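Long-range contacts in macrophomate synthase intermolecular Diels-Alderase (Macrophoma commelinae, PDB 1IZC), which is a TIM-barrel protein of the HpcH/HpaI aldolase/citrate lyase family and binds a magnesium ion and pyruvic acid: residues T53-K57 against D83-A88; E127-R133 against A195-E201; I202-F207 against V248-G252. The protein carries 1 engineered substitution. Residues are numbered along the deposited sequence.

How the interactions relate
From the N terminus, interaction 1 comes first: 53-57 meets 83-88 across 25 intervening residues, joining the helices that follow the first and second strands of the barrel. Interaction 2 opens later and spans 61 residues, bringing the start of helix 129-139 against the end of helix 193-197 and the turn after it. Interaction 3 begins at the very next residue, Ile202, and pairs strand 205-207 with strand 250-253. The three loops run in series, none enclosing or crossing another. Interactions 2 and 3 touch, with centres 12 Å apart: Ala197 CB lies 3.7 Å from Leu205 CD1. Interaction 1 lies 31 Å from interaction 2, centre to centre, on the opposite side of the chain's centre.

Interaction 1 of 3, residues T53-K57 against D83-A88; sequences TFVTK and DAIHAA
This is a close, nearly parallel helix-helix packing in the outer layer of the TIM barrel, between helices 53-61 and 78-91, which follow its first and second strands. Both segments are regular alpha-helix; their axes approach to 8.6 Å and cross at -16°. In register, Thr53 faces Ala84 (CA-CA 4.9 Å), Thr56 faces Ala88 (5.9 Å) and Lys57 faces Ala87 (5.9 Å). Thr53, chi1 p, sets CG2 3.6 Å from Asp83 CB. Thr56, chi1 -40°, points between the alanines: CG2 is 3.2 Å from Ala84 O and 3.9 Å from Ala88 CB, while OG1 is 3.6 Å from Ala84 CB and hydrogen-bonds to His48 and Ser52. Lys57 is extended (m, t, t, t), its CG 4.0 Å from Ala87 CB; its NZ reaches Asp83 and His86 of the second subunit, and Asp83 reciprocally meets Lys57 of that subunit. With small side chains in contact and no hydrogen bond across the segments, the helices are held together here by close van der Waals packing, while the charges serve the subunit interface.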
ATOM      1  N   THR A  53      -7.513  -5.221  -6.280  1.00 10.30           N
ATOM      2  CA  THR A  53      -7.219  -6.457  -6.994  1.00  9.20           C
ATOM      3  C   THR A  53      -8.028  -7.604  -6.397  1.00  9.30           C
ATOM      4  O   THR A  53      -8.302  -8.580  -7.086  1.00  9.02           O
ATOM      5  CB  THR A  53      -5.723  -6.805  -6.962  1.00 14.73           C
ATOM      6  OG1 THR A  53      -5.300  -6.955  -5.606  1.00 17.89           O
ATOM      7  CG2 THR A  53      -4.911  -5.698  -7.628  1.00 11.55           C
ATOM      8  N   PHE A  54      -8.421  -7.495  -5.126  1.00  6.90           N
ATOM      9  CA  PHE A  54      -9.232  -8.553  -4.513  1.00  9.62           C
ATOM     10  C   PHE A  54     -10.553  -8.602  -5.284  1.00  9.63           C
ATOM     11  O   PHE A  54     -11.057  -9.676  -5.610  1.00  8.51           O
ATOM     12  CB  PHE A  54      -9.472  -8.255  -3.020  1.00  9.31           C
ATOM     13  CG  PHE A  54     -10.128  -9.378  -2.273  1.00  9.75           C
ATOM     14  CD1 PHE A  54     -11.489  -9.616  -2.397  1.00 11.79           C
ATOM     15  CD2 PHE A  54      -9.367 -10.219  -1.450  1.00 12.60           C
ATOM     16  CE1 PHE A  54     -12.095 -10.687  -1.712  1.00  9.07           C
ATOM     17  CE2 PHE A  54      -9.948 -11.276  -0.772  1.00 11.74           C
ATOM     18  CZ  PHE A  54     -11.315 -11.519  -0.897  1.00 13.10           C
ATOM     19  N   VAL A  55     -11.114  -7.433  -5.588  1.00  6.85           N
ATOM     20  CA  VAL A  55     -12.350  -7.387  -6.368  1.00  6.85           C
ATOM     21  C   VAL A  55     -12.111  -7.988  -7.759  1.00  5.83           C
ATOM     22  O   VAL A  55     -12.944  -8.735  -8.267  1.00  7.01           O
ATOM     23  CB  VAL A  55     -12.864  -5.938  -6.502  1.00  4.68           C
ATOM     24  CG1 VAL A  55     -14.042  -5.875  -7.495  1.00  7.44           C
ATOM     25  CG2 VAL A  55     -13.339  -5.445  -5.135  1.00  7.51           C
ATOM     26  N   THR A  56     -10.977  -7.673  -8.382  1.00  6.87           N
ATOM     27  CA  THR A  56     -10.708  -8.233  -9.702  1.00  8.18           C
ATOM     28  C   THR A  56     -10.751  -9.755  -9.619  1.00  7.10           C
ATOM     29  O   THR A  56     -11.260 -10.429 -10.512  1.00  6.42           O
ATOM     30  CB  THR A  56      -9.307  -7.860 -10.221  1.00  9.02           C
ATOM     31  OG1 THR A  56      -9.015  -6.500  -9.882  1.00  7.96           O
ATOM     32  CG2 THR A  56      -9.258  -8.028 -11.739  1.00  8.20           C
ATOM     33  N   LYS A  57     -10.178 -10.298  -8.552  1.00  5.17           N
ATOM     34  CA  LYS A  57     -10.170 -11.748  -8.382  1.00  6.35           C
ATOM     35  C   LYS A  57     -11.584 -12.325  -8.244  1.00  8.60           C
ATOM     36  O   LYS A  57     -11.881 -13.397  -8.776  1.00 10.38           O
ATOM     37  CB  LYS A  57      -9.329 -12.113  -7.160  1.00  8.61           C
ATOM     38  CG  LYS A  57      -7.837 -11.852  -7.364  1.00  6.30           C
ATOM     39  CD  LYS A  57      -7.061 -12.099  -6.064  1.00  7.46           C
ATOM     40  CE  LYS A  57      -5.560 -11.939  -6.279  1.00  7.52           C
ATOM     41  NZ  LYS A  57      -4.820 -12.143  -4.987  1.00  8.03           N
ATOM     42  N   ASP A  83      -1.373  -5.238 -11.391  1.00  6.03           N
ATOM     43  CA  ASP A  83      -1.802  -6.420 -10.654  1.00  8.63           C
ATOM     44  C   ASP A  83      -3.234  -6.823 -10.969  1.00  7.01           C
ATOM     45  O   ASP A  83      -3.550  -8.015 -10.972  1.00  6.13           O
ATOM     46  CB  ASP A  83      -1.659  -6.201  -9.137  1.00  8.16           C
ATOM     47  CG  ASP A  83      -0.198  -6.178  -8.674  1.00 11.89           C
ATOM     48  OD1 ASP A  83       0.700  -6.523  -9.459  1.00 11.72           O
ATOM     49  OD2 ASP A  83       0.047  -5.831  -7.501  1.00 15.36           O
ATOM     50  N   ALA A  84      -4.100  -5.847 -11.239  1.00  6.92           N
ATOM     51  CA  ALA A  84      -5.493  -6.152 -11.541  1.00  7.02           C
ATOM     52  C   ALA A  84      -5.572  -6.854 -12.899  1.00  6.81           C
ATOM     53  O   ALA A  84      -6.315  -7.822 -13.077  1.00  7.27           O
ATOM     54  CB  ALA A  84      -6.334  -4.853 -11.564  1.00  7.33           C
ATOM     55  N   ILE A  85      -4.784  -6.383 -13.855  1.00  5.10           N
ATOM     56  CA  ILE A  85      -4.806  -6.997 -15.180  1.00  5.54           C
ATOM     57  C   ILE A  85      -4.307  -8.445 -15.069  1.00  6.76           C
ATOM     58  O   ILE A  85      -4.926  -9.367 -15.617  1.00  6.91           O
ATOM     59  CB  ILE A  85      -3.959  -6.181 -16.171  1.00  6.53           C
ATOM     60  CG1 ILE A  85      -4.630  -4.812 -16.380  1.00  5.12           C
ATOM     61  CG2 ILE A  85      -3.855  -6.926 -17.523  1.00  6.37           C
ATOM     62  CD1 ILE A  85      -3.780  -3.803 -17.181  1.00  9.02           C
ATOM     63  N   HIS A  86      -3.208  -8.646 -14.347  1.00  5.80           N
ATOM     64  CA  HIS A  86      -2.679  -9.996 -14.137  1.00  6.78           C
ATOM     65  C   HIS A  86      -3.743 -10.846 -13.439  1.00  8.22           C
ATOM     66  O   HIS A  86      -3.998 -11.975 -13.831  1.00  6.08           O
ATOM     67  CB  HIS A  86      -1.452  -9.992 -13.226  1.00  6.59           C
ATOM     68  CG  HIS A  86      -0.164  -9.693 -13.927  1.00  8.53           C
ATOM     69  ND1 HIS A  86       1.044  -9.669 -13.267  1.00  8.46           N
ATOM     70  CD2 HIS A  86       0.107  -9.424 -15.227  1.00 11.16           C
ATOM     71  CE1 HIS A  86       2.008  -9.400 -14.132  1.00  9.11           C
ATOM     72  NE2 HIS A  86       1.465  -9.248 -15.329  1.00  9.14           N
ATOM     73  N   ALA A  87      -4.347 -10.313 -12.383  1.00  6.65           N
ATOM     74  CA  ALA A  87      -5.355 -11.103 -11.661  1.00  6.48           C
ATOM     75  C   ALA A  87      -6.547 -11.506 -12.534  1.00  7.67           C
ATOM     76  O   ALA A  87      -7.037 -12.643 -12.444  1.00  8.23           O
ATOM     77  CB  ALA A  87      -5.842 -10.343 -10.428  1.00  6.34           C
ATOM     78  N   ALA A  88      -7.028 -10.592 -13.372  1.00  5.61           N
ATOM     79  CA  ALA A  88      -8.163 -10.921 -14.243  1.00  6.25           C
ATOM     80  C   ALA A  88      -7.851 -12.122 -15.130  1.00  7.69           C
ATOM     81  O   ALA A  88      -8.664 -13.040 -15.269  1.00  8.72           O
ATOM     82  CB  ALA A  88      -8.530  -9.719 -15.124  1.00  5.42           C
TER

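Interaction 2 of 3, residues E127-R133 against A195-E201; sequences ETVEEVR and AIAAMPE
Apolar packing centres on Met199, which follows helix 193-197 with an extended backbone (phi/psi -65/127). Its side chain, m, t, p, points toward 127-133 and places CE 3.6 Å from Val132 CB and 3.6 Å from Arg133 CG. Val129, chi1 t, also lies against Met199 and sets CG2 4.2 Å from Ala195 CB. Ile196 (m, t) directs CD1 to the backbone before the helix, 3.9 Å from Glu127 C and 4.2 Å from Thr128 N. The nearest backbones are at Val129 and Ile196, CA-CA 5.6 Å, widening to 8.1 Å at Arg133 and Glu201. These segments lie in the outer layer of the TIM barrel; Val132 and Ile196 also touch Pro182 of strand 179-184.

The start of helix 129-139 is closed by a capping box: Glu131 N donates to Thr128 OG1 (3.1 Å), and Glu131 OE1 accepts from Thr128 N (3.2 Å). The same OE1 takes a hydrogen bond from Glu127 N at 2.6 Å, while OE2 forms a salt bridge with Lys104.

Charge pairing joins Arg133 to Glu201 at the far end. Arg133 NE donates to Glu201 OE2 at 2.7 Å in a salt bridge; Arg133 NH2 adds weak bonds of 3.3 Å to both OE1 and OE2 of Glu201. Glu201 OE2 lies near the guanidinium plane, whereas Met199 CE sits over one face.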
ATOM      1  N   GLU A 127     -12.060  12.328 -31.455  1.00  9.64           N
ATOM      2  CA  GLU A 127     -12.712  13.245 -32.392  1.00 11.18           C
ATOM      3  C   GLU A 127     -12.031  13.292 -33.759  1.00 14.25           C
ATOM      4  O   GLU A 127     -12.624  13.778 -34.731  1.00 15.35           O
ATOM      5  CB  GLU A 127     -12.769  14.657 -31.791  1.00 12.62           C
ATOM      6  CG  GLU A 127     -13.529  14.711 -30.472  1.00 14.72           C
ATOM      7  CD  GLU A 127     -13.692  16.111 -29.925  1.00 19.27           C
ATOM      8  OE1 GLU A 127     -12.810  16.958 -30.170  1.00 19.78           O
ATOM      9  OE2 GLU A 127     -14.700  16.353 -29.237  1.00 15.19           O
ATOM     10  N   THR A 128     -10.799  12.789 -33.836  1.00 13.18           N
ATOM     11  CA  THR A 128     -10.054  12.797 -35.096  1.00 15.34           C
ATOM     12  C   THR A 128      -9.302  11.500 -35.359  1.00 15.01           C
ATOM     13  O   THR A 128      -8.948  10.758 -34.437  1.00 11.81           O
ATOM     14  CB  THR A 128      -9.006  13.947 -35.153  1.00 16.44           C
ATOM     15  OG1 THR A 128      -7.919  13.656 -34.264  1.00 16.32           O
ATOM     16  CG2 THR A 128      -9.626  15.279 -34.765  1.00 15.09           C
ATOM     17  N   VAL A 129      -9.039  11.237 -36.632  1.00 15.61           N
ATOM     18  CA  VAL A 129      -8.304  10.043 -36.996  1.00 14.33           C
ATOM     19  C   VAL A 129      -6.874  10.182 -36.466  1.00 13.27           C
ATOM     20  O   VAL A 129      -6.241   9.190 -36.102  1.00 13.97           O
ATOM     21  CB  VAL A 129      -8.303   9.856 -38.537  1.00 19.72           C
ATOM     22  CG1 VAL A 129      -7.369   8.739 -38.919  1.00 27.83           C
ATOM     23  CG2 VAL A 129      -9.712   9.545 -39.022  1.00 14.63           C
ATOM     24  N   GLU A 130      -6.368  11.413 -36.406  1.00 15.11           N
ATOM     25  CA  GLU A 130      -5.011  11.638 -35.904  1.00 14.23           C
ATOM     26  C   GLU A 130      -4.866  11.203 -34.447  1.00 14.70           C
ATOM     27  O   GLU A 130      -3.827  10.660 -34.059  1.00 17.11           O
ATOM     28  CB  GLU A 130      -4.610  13.117 -36.012  1.00 19.17           C
ATOM     29  CG  GLU A 130      -4.404  13.646 -37.438  1.00 23.66           C
ATOM     30  CD  GLU A 130      -5.700  13.818 -38.228  1.00 26.95           C
ATOM     31  OE1 GLU A 130      -6.778  13.945 -37.617  1.00 19.80           O
ATOM     32  OE2 GLU A 130      -5.636  13.847 -39.480  1.00 30.71           O
ATOM     33  N   GLU A 131      -5.889  11.447 -33.635  1.00 13.60           N
ATOM     34  CA  GLU A 131      -5.807  11.050 -32.223  1.00 13.14           C
ATOM     35  C   GLU A 131      -5.682   9.537 -32.112  1.00 13.44           C
ATOM     36  O   GLU A 131      -4.961   9.022 -31.257  1.00 12.72           O
ATOM     37  CB  GLU A 131      -7.049  11.507 -31.451  1.00 14.77           C
ATOM     38  CG  GLU A 131      -7.179  13.017 -31.378  1.00 19.26           C
ATOM     39  CD  GLU A 131      -8.473  13.470 -30.747  1.00 25.62           C
ATOM     40  OE1 GLU A 131      -9.510  12.812 -30.955  1.00 22.04           O
ATOM     41  OE2 GLU A 131      -8.452  14.502 -30.047  1.00 30.65           O
ATOM     42  N   VAL A 132      -6.398   8.825 -32.976  1.00 12.14           N
ATOM     43  CA  VAL A 132      -6.343   7.373 -32.953  1.00 13.80           C
ATOM     44  C   VAL A 132      -4.971   6.891 -33.420  1.00 12.15           C
ATOM     45  O   VAL A 132      -4.412   5.953 -32.859  1.00 13.68           O
ATOM     46  CB  VAL A 132      -7.447   6.761 -33.845  1.00 11.54           C
ATOM     47  CG1 VAL A 132      -7.347   5.242 -33.825  1.00 12.21           C
ATOM     48  CG2 VAL A 132      -8.822   7.211 -33.349  1.00 10.68           C
ATOM     49  N   ARG A 133      -4.413   7.530 -34.440  1.00 13.48           N
ATOM     50  CA  ARG A 133      -3.109   7.100 -34.919  1.00 15.45           C
ATOM     51  C   ARG A 133      -1.988   7.327 -33.907  1.00 14.21           C
ATOM     52  O   ARG A 133      -0.963   6.652 -33.956  1.00 15.83           O
ATOM     53  CB  ARG A 133      -2.805   7.740 -36.281  1.00 13.91           C
ATOM     54  CG  ARG A 133      -3.791   7.204 -37.312  1.00 18.98           C
ATOM     55  CD  ARG A 133      -3.410   7.393 -38.767  1.00 26.00           C
ATOM     56  NE  ARG A 133      -4.285   6.528 -39.556  1.00 31.48           N
ATOM     57  CZ  ARG A 133      -5.192   6.950 -40.433  1.00 33.20           C
ATOM     58  NH1 ARG A 133      -5.344   8.249 -40.666  1.00 29.50           N
ATOM     59  NH2 ARG A 133      -5.989   6.068 -41.030  1.00 25.72           N
ATOM     60  N   ALA A 195     -15.473   9.078 -40.634  1.00 13.06           N
ATOM     61  CA  ALA A 195     -14.042   8.952 -40.872  1.00 12.80           C
ATOM     62  C   ALA A 195     -13.371   8.045 -39.839  1.00 14.96           C
ATOM     63  O   ALA A 195     -12.511   7.233 -40.172  1.00 13.43           O
ATOM     64  CB  ALA A 195     -13.390  10.325 -40.849  1.00 13.98           C
ATOM     65  N   ILE A 196     -13.769   8.182 -38.582  1.00 12.85           N
ATOM     66  CA  ILE A 196     -13.162   7.373 -37.539  1.00 11.89           C
ATOM     67  C   ILE A 196     -13.506   5.896 -37.738  1.00 11.82           C
ATOM     68  O   ILE A 196     -12.639   5.027 -37.623  1.00 12.66           O
ATOM     69  CB  ILE A 196     -13.627   7.851 -36.139  1.00 11.89           C
ATOM     70  CG1 ILE A 196     -13.149   9.292 -35.906  1.00 14.36           C
ATOM     71  CG2 ILE A 196     -13.056   6.922 -35.055  1.00 11.70           C
ATOM     72  CD1 ILE A 196     -13.812   9.987 -34.720  1.00 17.72           C
ATOM     73  N   ALA A 197     -14.764   5.625 -38.073  1.00 11.21           N
ATOM     74  CA  ALA A 197     -15.237   4.256 -38.268  1.00 12.71           C
ATOM     75  C   ALA A 197     -14.562   3.552 -39.435  1.00 10.70           C
ATOM     76  O   ALA A 197     -14.451   2.322 -39.447  1.00 11.65           O
ATOM     77  CB  ALA A 197     -16.751   4.257 -38.475  1.00 12.66           C
ATOM     78  N   ALA A 198     -14.108   4.341 -40.404  1.00 12.00           N
ATOM     79  CA  ALA A 198     -13.460   3.810 -41.603  1.00 13.01           C
ATOM     80  C   ALA A 198     -11.968   3.518 -41.452  1.00 14.98           C
ATOM     81  O   ALA A 198     -11.337   2.998 -42.379  1.00 13.44           O
ATOM     82  CB  ALA A 198     -13.675   4.782 -42.779  1.00 12.00           C
ATOM     83  N   MET A 199     -11.391   3.848 -40.303  1.00 12.29           N
ATOM     84  CA  MET A 199      -9.962   3.600 -40.106  1.00 12.45           C
ATOM     85  C   MET A 199      -9.663   2.106 -40.122  1.00 13.35           C
ATOM     86  O   MET A 199     -10.262   1.339 -39.380  1.00 12.22           O
ATOM     87  CB  MET A 199      -9.494   4.187 -38.773  1.00  8.68           C
ATOM     88  CG  MET A 199      -9.607   5.701 -38.691  1.00  9.52           C
ATOM     89  SD  MET A 199      -8.976   6.277 -37.110  1.00 13.73           S
ATOM     90  CE  MET A 199      -7.203   6.005 -37.324  1.00 12.61           C
ATOM     91  N   PRO A 200      -8.717   1.679 -40.967  1.00 15.51           N
ATOM     92  CA  PRO A 200      -8.344   0.266 -41.070  1.00 17.79           C
ATOM     93  C   PRO A 200      -7.699  -0.226 -39.772  1.00 15.03           C
ATOM     94  O   PRO A 200      -7.686  -1.423 -39.475  1.00 15.78           O
ATOM     95  CB  PRO A 200      -7.328   0.242 -42.223  1.00 16.96           C
ATOM     96  CG  PRO A 200      -7.474   1.551 -42.897  1.00 26.86           C
ATOM     97  CD  PRO A 200      -7.883   2.519 -41.843  1.00 19.10           C
ATOM     98  N   GLU A 201      -7.183   0.708 -38.985  1.00 13.43           N
ATOM     99  CA  GLU A 201      -6.498   0.333 -37.750  1.00 14.18           C
ATOM    100  C   GLU A 201      -7.379  -0.085 -36.579  1.00 14.69           C
ATOM    101  O   GLU A 201      -6.894  -0.754 -35.670  1.00 18.43           O
ATOM    102  CB  GLU A 201      -5.590   1.470 -37.262  1.00 15.19           C
ATOM    103  CG  GLU A 201      -4.511   1.899 -38.259  1.00 16.06           C
ATOM    104  CD  GLU A 201      -4.956   3.058 -39.128  1.00 20.69           C
ATOM    105  OE1 GLU A 201      -6.172   3.178 -39.403  1.00 15.83           O
ATOM    106  OE2 GLU A 201      -4.083   3.850 -39.550  1.00 23.29           O
TER

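Interaction 3 of 3, residues I202-F207 against V248-G252; sequences IHGLMF and VPIFG
Parallel neighbours in the eight-stranded TIM barrel, strands 205-207 and 250-253 meet here, with the loops leading into them; their short axes approach to 4.6 Å at an angle of 40°. Leu205 pairs with Ile250 (CA-CA 4.9 Å): Leu205 N donates to Pro249 O at 3.0 Å, and Phe251 N to Leu205 O at 2.8 Å. CA-H...O contacts follow the same edge, including Met206 CA to Phe251 O at 3.4 Å.

Side chains alternate between the two faces of the sheet. Leu205 (m, t) and Ile250 (m, t) share the outer face, packing on Ala243 of helix 230-245; Val248, chi1 t, brings CG1 to 3.8 Å from Leu205 CG and 4.2 Å from Ile202 CD1, the latter reached through a p, t rotamer of Ile202. Met206 and Phe251 occupy the opposite face. Met206 is t, t, m, so that CE rests 3.6 Å from Phe251 CB; its side chain is about 5 Å from the bound pyruvic acid at the nearest atoms. Phe251, chi1 -81° and chi2 56°, lays its ring back along the chain, with CE1 3.7 Å from Gly204 CA. A beta carbon on Gly204 would clash with that ring. Phe207, chi1 t, turns its ring away from 248-252 to meet Phe239 edge-to-face. Where the strands diverge, a water replaces a direct bond, accepting from Phe207 N at 2.8 Å and donating to Phe251 O at 2.6 Å.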
ATOM      1  N   ILE A 202      -8.656   0.279 -36.592  1.00 11.98           N
ATOM      2  CA  ILE A 202      -9.506  -0.031 -35.443  1.00 10.73           C
ATOM      3  C   ILE A 202     -10.223  -1.366 -35.456  1.00 10.15           C
ATOM      4  O   ILE A 202     -10.466  -1.946 -36.514  1.00 11.85           O
ATOM      5  CB  ILE A 202     -10.513   1.106 -35.185  1.00 11.09           C
ATOM      6  CG1 ILE A 202     -11.614   1.134 -36.254  1.00  9.67           C
ATOM      7  CG2 ILE A 202      -9.765   2.432 -35.187  1.00 11.13           C
ATOM      8  CD1 ILE A 202     -12.761   2.097 -35.913  1.00 11.32           C
ATOM      9  N   HIS A 203     -10.564  -1.846 -34.259  1.00  9.30           N
ATOM     10  CA  HIS A 203     -11.210  -3.147 -34.092  1.00  9.99           C
ATOM     11  C   HIS A 203     -12.540  -3.108 -33.373  1.00 10.50           C
ATOM     12  O   HIS A 203     -13.185  -4.150 -33.175  1.00 11.10           O
ATOM     13  CB  HIS A 203     -10.254  -4.075 -33.345  1.00 12.44           C
ATOM     14  CG  HIS A 203      -8.868  -4.059 -33.907  1.00 12.84           C
ATOM     15  ND1 HIS A 203      -7.828  -3.374 -33.312  1.00 10.71           N
ATOM     16  CD2 HIS A 203      -8.377  -4.556 -35.068  1.00 12.56           C
ATOM     17  CE1 HIS A 203      -6.759  -3.446 -34.086  1.00 14.81           C
ATOM     18  NE2 HIS A 203      -7.066  -4.154 -35.159  1.00 14.91           N
ATOM     19  N   GLY A 204     -12.957  -1.912 -32.982  1.00 10.54           N
ATOM     20  CA  GLY A 204     -14.224  -1.773 -32.290  1.00  9.32           C
ATOM     21  C   GLY A 204     -14.559  -0.304 -32.130  1.00  8.45           C
ATOM     22  O   GLY A 204     -13.704   0.546 -32.342  1.00 10.72           O
ATOM     23  N   LEU A 205     -15.803  -0.010 -31.775  1.00  9.00           N
ATOM     24  CA  LEU A 205     -16.240   1.372 -31.552  1.00 10.59           C
ATOM     25  C   LEU A 205     -17.166   1.398 -30.344  1.00 11.39           C
ATOM     26  O   LEU A 205     -18.009   0.513 -30.186  1.00 13.16           O
ATOM     27  CB  LEU A 205     -16.991   1.925 -32.767  1.00  9.66           C
ATOM     28  CG  LEU A 205     -16.111   2.491 -33.882  1.00 14.95           C
ATOM     29  CD1 LEU A 205     -16.972   2.793 -35.105  1.00 18.77           C
ATOM     30  CD2 LEU A 205     -15.396   3.750 -33.387  1.00 14.10           C
ATOM     31  N   MET A 206     -17.012   2.416 -29.508  1.00 10.24           N
ATOM     32  CA  MET A 206     -17.840   2.549 -28.312  1.00  9.88           C
ATOM     33  C   MET A 206     -18.419   3.951 -28.260  1.00 11.37           C
ATOM     34  O   MET A 206     -17.787   4.894 -28.713  1.00 10.64           O
ATOM     35  CB  MET A 206     -16.992   2.311 -27.055  1.00 10.29           C
ATOM     36  CG  MET A 206     -17.757   2.424 -25.738  1.00 13.84           C
ATOM     37  SD  MET A 206     -16.630   2.139 -24.355  1.00 18.46           S
ATOM     38  CE  MET A 206     -16.584   0.316 -24.307  1.00 34.52           C
ATOM     39  N   PHE A 207     -19.617   4.082 -27.693  1.00 12.26           N
ATOM     40  CA  PHE A 207     -20.251   5.391 -27.567  1.00 13.99           C
ATOM     41  C   PHE A 207     -20.261   5.745 -26.081  1.00 13.58           C
ATOM     42  O   PHE A 207     -20.286   4.856 -25.227  1.00 17.67           O
ATOM     43  CB  PHE A 207     -21.694   5.343 -28.075  1.00 14.73           C
ATOM     44  CG  PHE A 207     -22.270   6.698 -28.420  1.00 19.02           C
ATOM     45  CD1 PHE A 207     -22.041   7.269 -29.665  1.00 15.28           C
ATOM     46  CD2 PHE A 207     -23.039   7.403 -27.497  1.00 16.81           C
ATOM     47  CE1 PHE A 207     -22.571   8.527 -29.991  1.00 16.80           C
ATOM     48  CE2 PHE A 207     -23.571   8.658 -27.820  1.00 16.34           C
ATOM     49  CZ  PHE A 207     -23.334   9.216 -29.065  1.00 17.29           C
ATOM     50  N   VAL A 248     -17.237  -2.923 -38.216  1.00 11.10           N
ATOM     51  CA  VAL A 248     -16.637  -2.686 -36.900  1.00 11.15           C
ATOM     52  C   VAL A 248     -17.642  -3.041 -35.807  1.00 12.19           C
ATOM     53  O   VAL A 248     -18.758  -2.511 -35.773  1.00 15.85           O
ATOM     54  CB  VAL A 248     -16.213  -1.208 -36.755  1.00 12.02           C
ATOM     55  CG1 VAL A 248     -15.578  -0.968 -35.388  1.00 10.84           C
ATOM     56  CG2 VAL A 248     -15.210  -0.867 -37.843  1.00 11.29           C
ATOM     57  N   PRO A 249     -17.270  -3.953 -34.899  1.00 13.61           N
ATOM     58  CA  PRO A 249     -18.229  -4.304 -33.850  1.00 14.49           C
ATOM     59  C   PRO A 249     -18.352  -3.198 -32.822  1.00 13.57           C
ATOM     60  O   PRO A 249     -17.391  -2.479 -32.562  1.00 11.04           O
ATOM     61  CB  PRO A 249     -17.638  -5.572 -33.255  1.00 13.50           C
ATOM     62  CG  PRO A 249     -16.159  -5.314 -33.350  1.00 12.14           C
ATOM     63  CD  PRO A 249     -16.014  -4.711 -34.743  1.00 10.59           C
ATOM     64  N   ILE A 250     -19.538  -3.062 -32.242  1.00 12.48           N
ATOM     65  CA  ILE A 250     -19.751  -2.041 -31.226  1.00 13.98           C
ATOM     66  C   ILE A 250     -19.523  -2.627 -29.835  1.00 13.71           C
ATOM     67  O   ILE A 250     -19.864  -3.785 -29.562  1.00 13.05           O
ATOM     68  CB  ILE A 250     -21.180  -1.458 -31.310  1.00 14.45           C
ATOM     69  CG1 ILE A 250     -21.385  -0.796 -32.679  1.00 17.98           C
ATOM     70  CG2 ILE A 250     -21.398  -0.429 -30.193  1.00 15.45           C
ATOM     71  CD1 ILE A 250     -22.812  -0.334 -32.930  1.00 18.02           C
ATOM     72  N   PHE A 251     -18.914  -1.811 -28.976  1.00 12.82           N
ATOM     73  CA  PHE A 251     -18.617  -2.142 -27.585  1.00 12.54           C
ATOM     74  C   PHE A 251     -19.538  -1.253 -26.763  1.00 13.68           C
ATOM     75  O   PHE A 251     -19.653  -0.059 -27.042  1.00 13.80           O
ATOM     76  CB  PHE A 251     -17.182  -1.756 -27.231  1.00 13.97           C
ATOM     77  CG  PHE A 251     -16.148  -2.740 -27.666  1.00 14.76           C
ATOM     78  CD1 PHE A 251     -16.048  -3.137 -28.998  1.00 16.26           C
ATOM     79  CD2 PHE A 251     -15.231  -3.235 -26.747  1.00 18.51           C
ATOM     80  CE1 PHE A 251     -15.039  -4.017 -29.405  1.00 20.75           C
ATOM     81  CE2 PHE A 251     -14.222  -4.112 -27.139  1.00 24.42           C
ATOM     82  CZ  PHE A 251     -14.124  -4.504 -28.474  1.00 19.60           C
ATOM     83  N   GLY A 252     -20.190  -1.805 -25.749  1.00 16.05           N
ATOM     84  CA  GLY A 252     -21.068  -0.967 -24.950  1.00 18.14           C
ATOM     85  C   GLY A 252     -21.506  -1.627 -23.659  1.00 16.98           C
ATOM     86  O   GLY A 252     -21.021  -2.697 -23.314  1.00 15.66           O
TER
HETATM   87  O   HOH W   1     -21.339   1.929 -27.059  1.00 23.00           O